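Local coordinates for acetohydroxyacid synthase small subunit Related (Bacteroides thetaiotaomicron, PDB 2F06) that is of unestablished biochemical function but carries a tandem pair of ACT domains that binds histidine, and so probably acts as an amino-acid-sensing regulatory protein, at the interface of chains A and B and the interface of chains A and C. Coordinates in Å, arbitrary orientation; residue numbers count along the deposited sequence, not the author numbering. Chains: chain A/B/C, conserved hypothetical protein.

Chain A, built from paired ACT domains, meets chain C through contacts 2 and 3 and chain B through contact 1. The C-alpha centres of contacts 2 and 3 lie about 9 Å apart, those of contacts 1 and 2 about 10 Å, and those of contacts 1 and 3 about 17 Å. Strands 34-41 and 102-108 run through both contacts with chain C, which share A:Tyr104 and C:Tyr104. A:Arg49 and A:Tyr102 belong to contacts 1 and 2, so the same side chains face both neighbours. This continuity could link the two interfaces physically within the deposited four-chain assembly, which may be the biological one.

Contact 1: the interface of chains A and B. Residues chain A 8, 10, 47, 49, 72, 101-102, 117; chain B 42-45.
In this ACT-domain protein, the loop B:Asn42 to B:Phe45, between strands 34-41 and 46-52, plugs into the sheet surface of chain A. B:Asp44 is its tip. The phenol OH of A:Tyr102 lies 2.8 Å from both the carboxylate OD2 of B:Asp44, on its syn lone pair, and the amide OE1 of A:Gln8, on a lone pair in the carbonyl plane. Its one hydrogen, not seen, can serve either hydrogen bond; the other then needs a proton on the aspartate or a turned amide. Ring and carboxylate planes are 73° apart. A:Tyr102 is sandwiched: NH1 of A:Arg49 lies 3.5 Å above one face, toward the rim, and CB of A:Arg117 over the centre of the other. The extended A:Arg49 chain points its guanidinium tip to tip at B:Asp44, a long salt bridge with NH2 3.9 Å from OD2. Water 1 links NE of A:Arg49 and OG of A:Ser10 to that carboxylate; the NE bond is nearly straight (168° at H). The positive charges of A:Arg49 and A:Arg117 would probably favour an ionised aspartate. Beside it, the B:Phe45 ring turns its edge to A:Ile47, CE1 meeting CG1 at 3.3 Å. Within the loop, OD1 of B:Asn42 accepts from the backbone N of B:Asp44 at 2.7 Å and from that of B:Phe45, bracing the turn. The contact thus sets one aspartate among polar and basic side chains, with B:Phe45 packed against A:Ile47, and its twin probably helps join chains A and B.

Contact 2: the interface of chains A and C. Residues chain A 37-39, 49, 102-104; chain C 37-39, 49, 102-104.
A covalent link lies at the heart of this two-fold interface: SG of A:Cys38 is bonded to SG of C:Cys38, a disulfide between the ACT-domain chains, modelled at 2.3 Å, longer than is usual. Each sulfur stands anti to its backbone N (chi1 175°), and each CB lies over the rim of the A:Tyr104 or C:Tyr104 ring of its own chain. Backbone pairing flanks the disulfide. Strand 34-41 of one chain runs antiparallel to strand 102-108 of the other, and N of A:Ile39 donates to the carbonyl O of C:Met103 at 3.0 Å, nearly along the C=O axis (173°); C:Ile39 and A:Met103 repeat the bond. Apolar packing pairs selenomethionine with leucine: A:Met103, extended beyond CG, crosses C:Leu37 obliquely, its CG 3.8 Å from CD1 and its methyl CE 4.0 Å from CD2. CD1 of C:Ile39 brushes that same CG more loosely. Both crossing side chains, A:Met103 and C:Leu37, start from the crowded position, with CG between backbone N and carbonyl carbon. Water completes the contact, tying each arginine to the opposite strand: NH1 of A:Arg49 meets water 3 at 3.0 Å, in the guanidinium plane, and water 3 lies 2.9 Å from the carbonyl O of C:Ile39.

Contact 3: the interface of chains A and C. Residues chain A 35-36, 104-107, 113-114, 144; chain C 35-36, 104-107, 113, 144.
Antiparallel pairing of ACT-domain strands 34-41 and 102-108 across the two-fold axis sets the frame. The backbone N of A:Ala107 donates to the carbonyl O of C:Ser35 at 2.7 Å, almost straight (168° at H) but from 32° above the carbonyl plane; C:Ala107 and A:Ser35 repeat it. Aromatic packing fills the middle. A:Phe106 and C:Phe106 slide past each other in opposite directions, their CB atoms 3.5 Å apart. The methyl CB of C:Ala36 sits over the centre of the A:Phe106 face, 3.6 Å from the ring centroid, a CH-pi contact. On the opposite side of the ring from that methyl, CA of C:Ser105 nears CE1 at 3.4 Å and CB of C:Asn113 nears CE2 at 3.5 Å; CD1 of C:Leu144 comes to CE2 at 3.8 Å, closer to the ring plane. CD2 of C:Tyr104 approaches CE1 as well, the two side chains crossing near a right angle. An alanine at A:Phe106 would probably loosen this interface, because the ring that receives the C:Ala36 methyl and touches C:Ser105, C:Asn113 and C:Leu144 would be gone. Water 4 bridges the chains, 2.6 Å from the carbonyl O of A:Ala107 and 3.2 Å from the side-chain OD1 of C:Asn113; water 5 does the same for C:Ala107 and A:Asn113.

Contact 1: the interface of chains A and B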
loop_
_atom_site.group_PDB
_atom_site.type_symbol
_atom_site.label_atom_id
_atom_site.label_comp_id
_atom_site.label_asym_id
_atom_site.label_seq_id
_atom_site.Cartn_x
_atom_site.Cartn_y
_atom_site.Cartn_z
ATOM N N GLN A 8 -7.259 -16.864 3.895
ATOM C CA GLN A 8 -7.377 -15.880 2.861
ATOM C C GLN A 8 -6.240 -16.043 1.857
ATOM O O GLN A 8 -5.077 -16.184 2.223
ATOM C CB GLN A 8 -7.329 -14.509 3.479
ATOM C CG GLN A 8 -7.334 -13.377 2.484
ATOM C CD GLN A 8 -6.917 -12.078 3.155
ATOM O OE1 GLN A 8 -5.722 -11.795 3.304
ATOM N NE2 GLN A 8 -7.888 -11.304 3.573
ATOM N N SER A 10 -3.707 -14.388 -0.670
ATOM C CA SER A 10 -3.098 -13.175 -1.154
ATOM C C SER A 10 -2.338 -13.475 -2.414
ATOM O O SER A 10 -1.344 -14.191 -2.357
ATOM C CB SER A 10 -2.152 -12.592 -0.095
ATOM O OG SER A 10 -2.978 -12.002 0.904
ATOM N N ILE A 47 -2.264 -6.461 -4.898
ATOM C CA ILE A 47 -2.425 -7.725 -4.294
ATOM C C ILE A 47 -3.919 -8.033 -4.125
ATOM O O ILE A 47 -4.642 -7.306 -3.367
ATOM C CB ILE A 47 -1.696 -7.841 -2.943
ATOM C CG1 ILE A 47 -0.224 -8.298 -3.156
ATOM C CG2 ILE A 47 -2.267 -9.005 -2.180
ATOM C CD1 ILE A 47 0.709 -7.327 -3.832
ATOM N N ARG A 49 -6.493 -9.832 -2.336
ATOM C CA ARG A 49 -6.886 -10.555 -1.154
ATOM C C ARG A 49 -8.254 -11.174 -1.375
ATOM O O ARG A 49 -9.179 -10.495 -1.831
ATOM C CB ARG A 49 -6.976 -9.574 -0.041
ATOM C CG ARG A 49 -5.681 -9.222 0.468
ATOM C CD ARG A 49 -5.858 -8.123 1.617
ATOM N NE ARG A 49 -4.495 -7.822 2.076
ATOM C CZ ARG A 49 -4.126 -6.666 2.593
ATOM N NH1 ARG A 49 -5.036 -5.664 2.792
ATOM N NH2 ARG A 49 -2.858 -6.553 2.931
ATOM N N THR A 72 -3.141 -16.331 4.387
ATOM C CA THR A 72 -3.138 -15.579 5.663
ATOM C C THR A 72 -4.359 -16.017 6.451
ATOM O O THR A 72 -5.381 -16.316 5.843
ATOM C CB THR A 72 -3.254 -14.049 5.378
ATOM O OG1 THR A 72 -2.199 -13.678 4.509
ATOM C CG2 THR A 72 -3.195 -13.137 6.695
ATOM N N GLU A 101 -5.450 -4.950 11.655
ATOM C CA GLU A 101 -4.419 -4.599 10.663
ATOM C C GLU A 101 -5.087 -4.187 9.350
ATOM O O GLU A 101 -4.743 -3.134 8.807
ATOM C CB GLU A 101 -3.324 -5.655 10.468
ATOM C CG GLU A 101 -2.158 -5.551 11.489
ATOM C CD GLU A 101 -1.562 -4.125 11.659
ATOM O OE1 GLU A 101 -1.212 -3.453 10.643
ATOM O OE2 GLU A 101 -1.431 -3.680 12.828
ATOM N N TYR A 102 -6.063 -4.964 8.897
ATOM C CA TYR A 102 -7.031 -4.570 7.848
ATOM C C TYR A 102 -8.311 -5.375 8.000
ATOM O O TYR A 102 -8.387 -6.386 8.759
ATOM C CB TYR A 102 -6.491 -4.743 6.406
ATOM C CG TYR A 102 -5.967 -6.144 6.132
ATOM C CD1 TYR A 102 -4.613 -6.497 6.410
ATOM C CD2 TYR A 102 -6.818 -7.130 5.609
ATOM C CE1 TYR A 102 -4.128 -7.842 6.119
ATOM C CE2 TYR A 102 -6.371 -8.379 5.335
ATOM C CZ TYR A 102 -5.042 -8.752 5.599
ATOM O OH TYR A 102 -4.723 -10.072 5.320
ATOM N N ARG A 117 -8.370 -9.084 9.675
ATOM C CA ARG A 117 -6.990 -9.533 10.032
ATOM C C ARG A 117 -6.569 -8.719 11.278
ATOM O O ARG A 117 -6.173 -7.555 11.128
ATOM C CB ARG A 117 -6.032 -9.239 8.911
ATOM C CG ARG A 117 -4.581 -9.507 9.201
ATOM C CD ARG A 117 -4.397 -10.911 9.743
ATOM N NE ARG A 117 -2.992 -11.198 10.107
ATOM C CZ ARG A 117 -2.518 -12.406 10.454
ATOM N NH1 ARG A 117 -3.319 -13.471 10.524
ATOM N NH2 ARG A 117 -1.229 -12.546 10.751
ATOM N N ASN B 42 2.426 -3.633 3.036
ATOM C CA ASN B 42 1.114 -3.689 3.628
ATOM C C ASN B 42 1.286 -4.472 4.950
ATOM O O ASN B 42 2.423 -4.770 5.317
ATOM C CB ASN B 42 0.129 -4.343 2.643
ATOM C CG ASN B 42 0.501 -5.778 2.314
ATOM O OD1 ASN B 42 0.684 -6.593 3.230
ATOM N ND2 ASN B 42 0.620 -6.109 0.991
ATOM N N ALA B 43 0.221 -4.794 5.660
ATOM C CA ALA B 43 0.365 -5.513 6.945
ATOM C C ALA B 43 0.979 -6.959 6.850
ATOM O O ALA B 43 1.484 -7.490 7.870
ATOM C CB ALA B 43 -0.964 -5.580 7.697
ATOM N N ASP B 44 0.855 -7.600 5.707
ATOM C CA ASP B 44 1.245 -8.997 5.603
ATOM C C ASP B 44 2.612 -9.132 4.953
ATOM O O ASP B 44 3.408 -9.974 5.366
ATOM C CB ASP B 44 0.252 -9.846 4.775
ATOM C CG ASP B 44 -1.141 -9.894 5.345
ATOM O OD1 ASP B 44 -1.352 -9.897 6.585
ATOM O OD2 ASP B 44 -2.086 -9.997 4.519
ATOM N N PHE B 45 2.869 -8.379 3.882
ATOM C CA PHE B 45 4.135 -8.536 3.140
ATOM C C PHE B 45 4.499 -7.214 2.455
ATOM O O PHE B 45 3.695 -6.257 2.446
ATOM C CB PHE B 45 4.051 -9.701 2.138
ATOM C CG PHE B 45 2.833 -9.659 1.353
ATOM C CD1 PHE B 45 2.755 -8.802 0.263
ATOM C CD2 PHE B 45 1.728 -10.350 1.762
ATOM C CE1 PHE B 45 1.591 -8.665 -0.430
ATOM C CE2 PHE B 45 0.561 -10.223 1.095
ATOM C CZ PHE B 45 0.487 -9.373 -0.017
HETATM O O HOH W 1 -2.351 -9.747 2.144
#

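Contact 2: the interface of chains A and C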
loop_
_atom_site.group_PDB
_atom_site.type_symbol
_atom_site.label_atom_id
_atom_site.label_comp_id
_atom_site.label_asym_id
_atom_site.label_seq_id
_atom_site.Cartn_x
_atom_site.Cartn_y
_atom_site.Cartn_z
ATOM N N LEU A 37 -13.540 -10.328 -1.896
ATOM C CA LEU A 37 -12.219 -9.969 -2.261
ATOM C C LEU A 37 -12.002 -8.468 -2.122
ATOM O O LEU A 37 -12.956 -7.690 -1.968
ATOM C CB LEU A 37 -11.899 -10.472 -3.656
ATOM C CG LEU A 37 -12.793 -10.012 -4.761
ATOM C CD1 LEU A 37 -12.702 -8.455 -4.829
ATOM C CD2 LEU A 37 -12.336 -10.734 -6.050
ATOM N N CYS A 38 -10.747 -8.062 -2.198
ATOM C CA CYS A 38 -10.401 -6.709 -1.921
ATOM C C CYS A 38 -9.027 -6.652 -2.557
ATOM O O CYS A 38 -8.187 -7.551 -2.393
ATOM C CB CYS A 38 -10.350 -6.532 -0.397
ATOM S SG CYS A 38 -9.826 -4.989 0.014
ATOM N N ILE A 39 -8.788 -5.647 -3.361
ATOM C CA ILE A 39 -7.450 -5.519 -3.872
ATOM C C ILE A 39 -6.716 -4.476 -3.037
ATOM O O ILE A 39 -7.178 -3.348 -2.893
ATOM C CB ILE A 39 -7.467 -5.079 -5.328
ATOM C CG1 ILE A 39 -8.111 -6.175 -6.139
ATOM C CG2 ILE A 39 -6.066 -4.700 -5.771
ATOM C CD1 ILE A 39 -8.003 -5.982 -7.599
ATOM N N ARG A 49 -6.493 -9.832 -2.336
ATOM C CA ARG A 49 -6.886 -10.555 -1.154
ATOM C C ARG A 49 -8.254 -11.174 -1.375
ATOM O O ARG A 49 -9.179 -10.495 -1.831
ATOM C CB ARG A 49 -6.976 -9.574 -0.041
ATOM C CG ARG A 49 -5.681 -9.222 0.468
ATOM C CD ARG A 49 -5.858 -8.123 1.617
ATOM N NE ARG A 49 -4.495 -7.822 2.076
ATOM C CZ ARG A 49 -4.126 -6.666 2.593
ATOM N NH1 ARG A 49 -5.036 -5.664 2.792
ATOM N NH2 ARG A 49 -2.858 -6.553 2.931
ATOM N N TYR A 102 -6.063 -4.964 8.897
ATOM C CA TYR A 102 -7.031 -4.570 7.848
ATOM C C TYR A 102 -8.311 -5.375 8.000
ATOM O O TYR A 102 -8.387 -6.386 8.759
ATOM C CB TYR A 102 -6.491 -4.743 6.406
ATOM C CG TYR A 102 -5.967 -6.144 6.132
ATOM C CD1 TYR A 102 -4.613 -6.497 6.410
ATOM C CD2 TYR A 102 -6.818 -7.130 5.609
ATOM C CE1 TYR A 102 -4.128 -7.842 6.119
ATOM C CE2 TYR A 102 -6.371 -8.379 5.335
ATOM C CZ TYR A 102 -5.042 -8.752 5.599
ATOM O OH TYR A 102 -4.723 -10.072 5.320
HETATM N N MSE A 103 -9.317 -4.917 7.259
HETATM C CA MSE A 103 -10.630 -5.580 7.190
HETATM C C MSE A 103 -11.256 -5.168 5.897
HETATM O O MSE A 103 -10.822 -4.179 5.326
HETATM C CB MSE A 103 -11.529 -5.150 8.381
HETATM C CG MSE A 103 -12.317 -3.845 8.181
HETATM SE SE MSE A 103 -13.214 -3.484 9.889
HETATM C CE MSE A 103 -13.449 -1.495 9.821
ATOM N N TYR A 104 -12.243 -5.930 5.430
ATOM C CA TYR A 104 -13.063 -5.542 4.325
ATOM C C TYR A 104 -14.438 -6.107 4.605
ATOM O O TYR A 104 -14.568 -7.150 5.314
ATOM C CB TYR A 104 -12.471 -6.022 2.942
ATOM C CG TYR A 104 -11.890 -7.430 2.859
ATOM C CD1 TYR A 104 -10.605 -7.717 3.386
ATOM C CD2 TYR A 104 -12.563 -8.466 2.191
ATOM C CE1 TYR A 104 -10.041 -9.011 3.250
ATOM C CE2 TYR A 104 -12.016 -9.796 2.112
ATOM C CZ TYR A 104 -10.747 -10.038 2.620
ATOM O OH TYR A 104 -10.161 -11.283 2.527
ATOM N N LEU C 37 -16.823 -1.378 2.943
ATOM C CA LEU C 37 -15.584 -0.750 3.220
ATOM C C LEU C 37 -14.425 -1.721 3.033
ATOM O O LEU C 37 -14.618 -2.940 2.919
ATOM C CB LEU C 37 -15.601 -0.130 4.604
ATOM C CG LEU C 37 -15.888 -1.046 5.749
ATOM C CD1 LEU C 37 -14.772 -2.137 5.776
ATOM C CD2 LEU C 37 -15.957 -0.174 7.025
ATOM N N CYS C 38 -13.221 -1.178 3.024
ATOM C CA CYS C 38 -12.075 -1.956 2.696
ATOM C C CYS C 38 -10.982 -1.063 3.246
ATOM O O CYS C 38 -10.974 0.164 3.053
ATOM C CB CYS C 38 -12.010 -2.088 1.168
ATOM S SG CYS C 38 -10.612 -2.890 0.691
ATOM N N ILE C 39 -10.083 -1.629 4.011
ATOM C CA ILE C 39 -8.977 -0.814 4.438
ATOM C C ILE C 39 -7.786 -1.115 3.537
ATOM O O ILE C 39 -7.379 -2.264 3.395
ATOM C CB ILE C 39 -8.608 -1.118 5.882
ATOM C CG1 ILE C 39 -9.770 -0.719 6.755
ATOM C CG2 ILE C 39 -7.291 -0.450 6.231
ATOM C CD1 ILE C 39 -9.473 -0.756 8.201
ATOM N N ARG C 49 -11.254 2.990 2.948
ATOM C CA ARG C 49 -12.100 3.235 1.809
ATOM C C ARG C 49 -13.514 2.782 2.126
ATOM O O ARG C 49 -13.715 1.668 2.620
ATOM C CB ARG C 49 -11.575 2.422 0.680
ATOM C CG ARG C 49 -10.413 3.017 0.087
ATOM C CD ARG C 49 -9.876 2.056 -1.075
ATOM N NE ARG C 49 -8.693 2.738 -1.621
ATOM C CZ ARG C 49 -7.677 2.116 -2.186
ATOM N NH1 ARG C 49 -7.689 0.758 -2.354
ATOM N NH2 ARG C 49 -6.683 2.875 -2.603
ATOM N N TYR C 102 -8.345 -0.590 -8.401
ATOM C CA TYR C 102 -8.734 -1.508 -7.304
ATOM C C TYR C 102 -10.229 -1.773 -7.361
ATOM O O TYR C 102 -11.009 -1.092 -8.091
ATOM C CB TYR C 102 -8.364 -0.984 -5.894
ATOM C CG TYR C 102 -8.900 0.412 -5.620
ATOM C CD1 TYR C 102 -8.152 1.576 -5.970
ATOM C CD2 TYR C 102 -10.159 0.585 -5.024
ATOM C CE1 TYR C 102 -8.678 2.905 -5.678
ATOM C CE2 TYR C 102 -10.649 1.817 -4.749
ATOM C CZ TYR C 102 -9.933 2.979 -5.083
ATOM O OH TYR C 102 -10.565 4.178 -4.793
HETATM N N MSE C 103 -10.622 -2.770 -6.572
HETATM C CA MSE C 103 -12.033 -3.158 -6.409
HETATM C C MSE C 103 -12.142 -3.853 -5.091
HETATM O O MSE C 103 -11.123 -4.282 -4.569
HETATM C CB MSE C 103 -12.481 -4.107 -7.554
HETATM C CG MSE C 103 -12.176 -5.598 -7.336
HETATM SE SE MSE C 103 -12.699 -6.506 -8.995
HETATM C CE MSE C 103 -11.536 -8.138 -8.960
ATOM N N TYR C 104 -13.354 -3.939 -4.548
ATOM C CA TYR C 104 -13.635 -4.751 -3.405
ATOM C C TYR C 104 -15.047 -5.260 -3.589
ATOM O O TYR C 104 -15.885 -4.591 -4.264
ATOM C CB TYR C 104 -13.436 -3.966 -2.049
ATOM C CG TYR C 104 -13.945 -2.530 -1.968
ATOM C CD1 TYR C 104 -13.219 -1.468 -2.565
ATOM C CD2 TYR C 104 -15.098 -2.199 -1.238
ATOM C CE1 TYR C 104 -13.662 -0.127 -2.433
ATOM C CE2 TYR C 104 -15.580 -0.844 -1.161
ATOM C CZ TYR C 104 -14.835 0.175 -1.739
ATOM O OH TYR C 104 -15.231 1.494 -1.652
HETATM O O HOH W 2 -9.363 -1.669 -1.961
HETATM O O HOH W 3 -7.925 -4.996 2.556
#

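Contact 3: the interface of chains A and C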
loop_
_atom_site.group_PDB
_atom_site.type_symbol
_atom_site.label_atom_id
_atom_site.label_comp_id
_atom_site.label_asym_id
_atom_site.label_seq_id
_atom_site.Cartn_x
_atom_site.Cartn_y
_atom_site.Cartn_z
ATOM N N SER A 35 -16.015 -15.442 -2.625
ATOM C CA SER A 35 -16.964 -14.941 -1.608
ATOM C C SER A 35 -16.809 -13.480 -1.305
ATOM O O SER A 35 -17.767 -12.784 -1.016
ATOM C CB SER A 35 -16.715 -15.675 -0.301
ATOM O OG SER A 35 -17.380 -16.883 -0.405
ATOM N N ALA A 36 -15.560 -13.066 -1.314
ATOM C CA ALA A 36 -15.138 -11.748 -0.835
ATOM C C ALA A 36 -13.746 -11.514 -1.372
ATOM O O ALA A 36 -12.859 -12.396 -1.291
ATOM C CB ALA A 36 -15.098 -11.677 0.686
ATOM N N TYR A 104 -12.243 -5.930 5.430
ATOM C CA TYR A 104 -13.063 -5.542 4.325
ATOM C C TYR A 104 -14.438 -6.107 4.605
ATOM O O TYR A 104 -14.568 -7.150 5.314
ATOM C CB TYR A 104 -12.471 -6.022 2.942
ATOM C CG TYR A 104 -11.890 -7.430 2.859
ATOM C CD1 TYR A 104 -10.605 -7.717 3.386
ATOM C CD2 TYR A 104 -12.563 -8.466 2.191
ATOM C CE1 TYR A 104 -10.041 -9.011 3.250
ATOM C CE2 TYR A 104 -12.016 -9.796 2.112
ATOM C CZ TYR A 104 -10.747 -10.038 2.620
ATOM O OH TYR A 104 -10.161 -11.283 2.527
ATOM N N SER A 105 -15.484 -5.439 4.095
ATOM C CA SER A 105 -16.821 -5.832 4.414
ATOM C C SER A 105 -17.897 -5.190 3.570
ATOM O O SER A 105 -17.666 -4.127 2.993
ATOM C CB SER A 105 -17.091 -5.493 5.875
ATOM O OG SER A 105 -16.796 -4.139 6.095
ATOM N N PHE A 106 -19.022 -5.901 3.409
ATOM C CA PHE A 106 -20.180 -5.404 2.637
ATOM C C PHE A 106 -21.405 -5.676 3.506
ATOM O O PHE A 106 -21.448 -6.683 4.228
ATOM C CB PHE A 106 -20.401 -6.125 1.284
ATOM C CG PHE A 106 -19.904 -5.373 0.056
ATOM C CD1 PHE A 106 -18.534 -5.341 -0.274
ATOM C CD2 PHE A 106 -20.809 -4.721 -0.785
ATOM C CE1 PHE A 106 -18.072 -4.645 -1.420
ATOM C CE2 PHE A 106 -20.387 -4.019 -1.904
ATOM C CZ PHE A 106 -18.994 -3.991 -2.244
ATOM N N ALA A 107 -22.411 -4.828 3.376
ATOM C CA ALA A 107 -23.747 -5.134 3.851
ATOM C C ALA A 107 -24.406 -6.200 2.967
ATOM O O ALA A 107 -24.396 -6.102 1.752
ATOM C CB ALA A 107 -24.611 -3.861 3.879
ATOM N N ASN A 113 -21.228 -8.687 6.568
ATOM C CA ASN A 113 -20.177 -9.675 6.717
ATOM C C ASN A 113 -18.852 -8.939 6.758
ATOM O O ASN A 113 -18.615 -8.055 5.949
ATOM C CB ASN A 113 -20.243 -10.644 5.513
ATOM C CG ASN A 113 -21.473 -11.529 5.579
ATOM O OD1 ASN A 113 -22.333 -11.517 4.679
ATOM N ND2 ASN A 113 -21.612 -12.244 6.666
ATOM N N VAL A 114 -18.005 -9.283 7.705
ATOM C CA VAL A 114 -16.750 -8.567 7.864
ATOM C C VAL A 114 -15.640 -9.580 7.960
ATOM O O VAL A 114 -15.729 -10.501 8.754
ATOM C CB VAL A 114 -16.715 -7.653 9.164
ATOM C CG1 VAL A 114 -15.502 -6.691 9.096
ATOM C CG2 VAL A 114 -18.055 -6.884 9.321
ATOM N N LEU A 144 -20.268 -18.023 1.095
ATOM C CA LEU A 144 -21.175 -16.878 1.068
ATOM C C LEU A 144 -21.843 -16.721 -0.333
ATOM O O LEU A 144 -22.982 -16.222 -0.508
ATOM C CB LEU A 144 -20.454 -15.604 1.487
ATOM C CG LEU A 144 -20.085 -15.380 2.953
ATOM C CD1 LEU A 144 -19.271 -14.130 3.053
ATOM C CD2 LEU A 144 -21.369 -15.165 3.733
ATOM O OXT LEU A 144 -21.218 -17.117 -1.341
ATOM N N SER C 35 -22.039 0.771 3.936
ATOM C CA SER C 35 -22.466 -0.261 2.967
ATOM C C SER C 35 -21.389 -1.247 2.621
ATOM O O SER C 35 -21.649 -2.412 2.374
ATOM C CB SER C 35 -22.853 0.421 1.665
ATOM O OG SER C 35 -24.148 0.873 1.836
ATOM N N ALA C 36 -20.188 -0.717 2.546
ATOM C CA ALA C 36 -19.020 -1.422 2.013
ATOM C C ALA C 36 -17.803 -0.650 2.459
ATOM O O ALA C 36 -17.743 0.597 2.346
ATOM C CB ALA C 36 -19.035 -1.483 0.490
ATOM N N TYR C 104 -13.354 -3.939 -4.548
ATOM C CA TYR C 104 -13.635 -4.751 -3.405
ATOM C C TYR C 104 -15.047 -5.260 -3.589
ATOM O O TYR C 104 -15.885 -4.591 -4.264
ATOM C CB TYR C 104 -13.436 -3.966 -2.049
ATOM C CG TYR C 104 -13.945 -2.530 -1.968
ATOM C CD1 TYR C 104 -13.219 -1.468 -2.565
ATOM C CD2 TYR C 104 -15.098 -2.199 -1.238
ATOM C CE1 TYR C 104 -13.662 -0.127 -2.433
ATOM C CE2 TYR C 104 -15.580 -0.844 -1.161
ATOM C CZ TYR C 104 -14.835 0.175 -1.739
ATOM O OH TYR C 104 -15.231 1.494 -1.652
ATOM N N SER C 105 -15.341 -6.446 -3.033
ATOM C CA SER C 105 -16.613 -7.058 -3.262
ATOM C C SER C 105 -16.927 -8.236 -2.369
ATOM O O SER C 105 -16.009 -8.856 -1.832
ATOM C CB SER C 105 -16.673 -7.524 -4.711
ATOM O OG SER C 105 -15.560 -8.335 -4.980
ATOM N N PHE C 106 -18.226 -8.460 -2.125
ATOM C CA PHE C 106 -18.703 -9.587 -1.297
ATOM C C PHE C 106 -19.843 -10.227 -2.084
ATOM O O PHE C 106 -20.594 -9.526 -2.779
ATOM C CB PHE C 106 -19.268 -9.169 0.083
ATOM C CG PHE C 106 -18.323 -9.366 1.262
ATOM C CD1 PHE C 106 -17.269 -8.463 1.508
ATOM C CD2 PHE C 106 -18.504 -10.436 2.140
ATOM C CE1 PHE C 106 -16.392 -8.643 2.608
ATOM C CE2 PHE C 106 -17.655 -10.648 3.215
ATOM C CZ PHE C 106 -16.586 -9.727 3.470
ATOM N N ALA C 107 -20.010 -11.527 -1.914
ATOM C CA ALA C 107 -21.232 -12.207 -2.300
ATOM C C ALA C 107 -22.382 -11.838 -1.354
ATOM O O ALA C 107 -22.235 -11.877 -0.145
ATOM C CB ALA C 107 -21.019 -13.731 -2.306
ATOM N N ASN C 113 -21.915 -7.947 -5.081
ATOM C CA ASN C 113 -21.810 -6.512 -5.270
ATOM C C ASN C 113 -20.339 -6.171 -5.407
ATOM O O ASN C 113 -19.523 -6.648 -4.635
ATOM C CB ASN C 113 -22.436 -5.810 -4.042
ATOM C CG ASN C 113 -23.943 -5.980 -4.014
ATOM O OD1 ASN C 113 -24.517 -6.546 -3.064
ATOM N ND2 ASN C 113 -24.590 -5.568 -5.074
ATOM N N LEU C 144 -27.138 -0.254 0.539
ATOM C CA LEU C 144 -27.040 -1.710 0.594
ATOM C C LEU C 144 -27.344 -2.242 2.029
ATOM O O LEU C 144 -27.841 -3.372 2.260
ATOM C CB LEU C 144 -25.677 -2.182 0.103
ATOM C CG LEU C 144 -25.341 -2.134 -1.388
ATOM C CD1 LEU C 144 -23.907 -2.517 -1.565
ATOM C CD2 LEU C 144 -26.193 -3.172 -2.094
ATOM O OXT LEU C 144 -27.086 -1.506 3.006
HETATM O O HOH W 4 -23.340 -7.378 -0.192
HETATM O O HOH W 5 -22.194 -10.176 1.761
#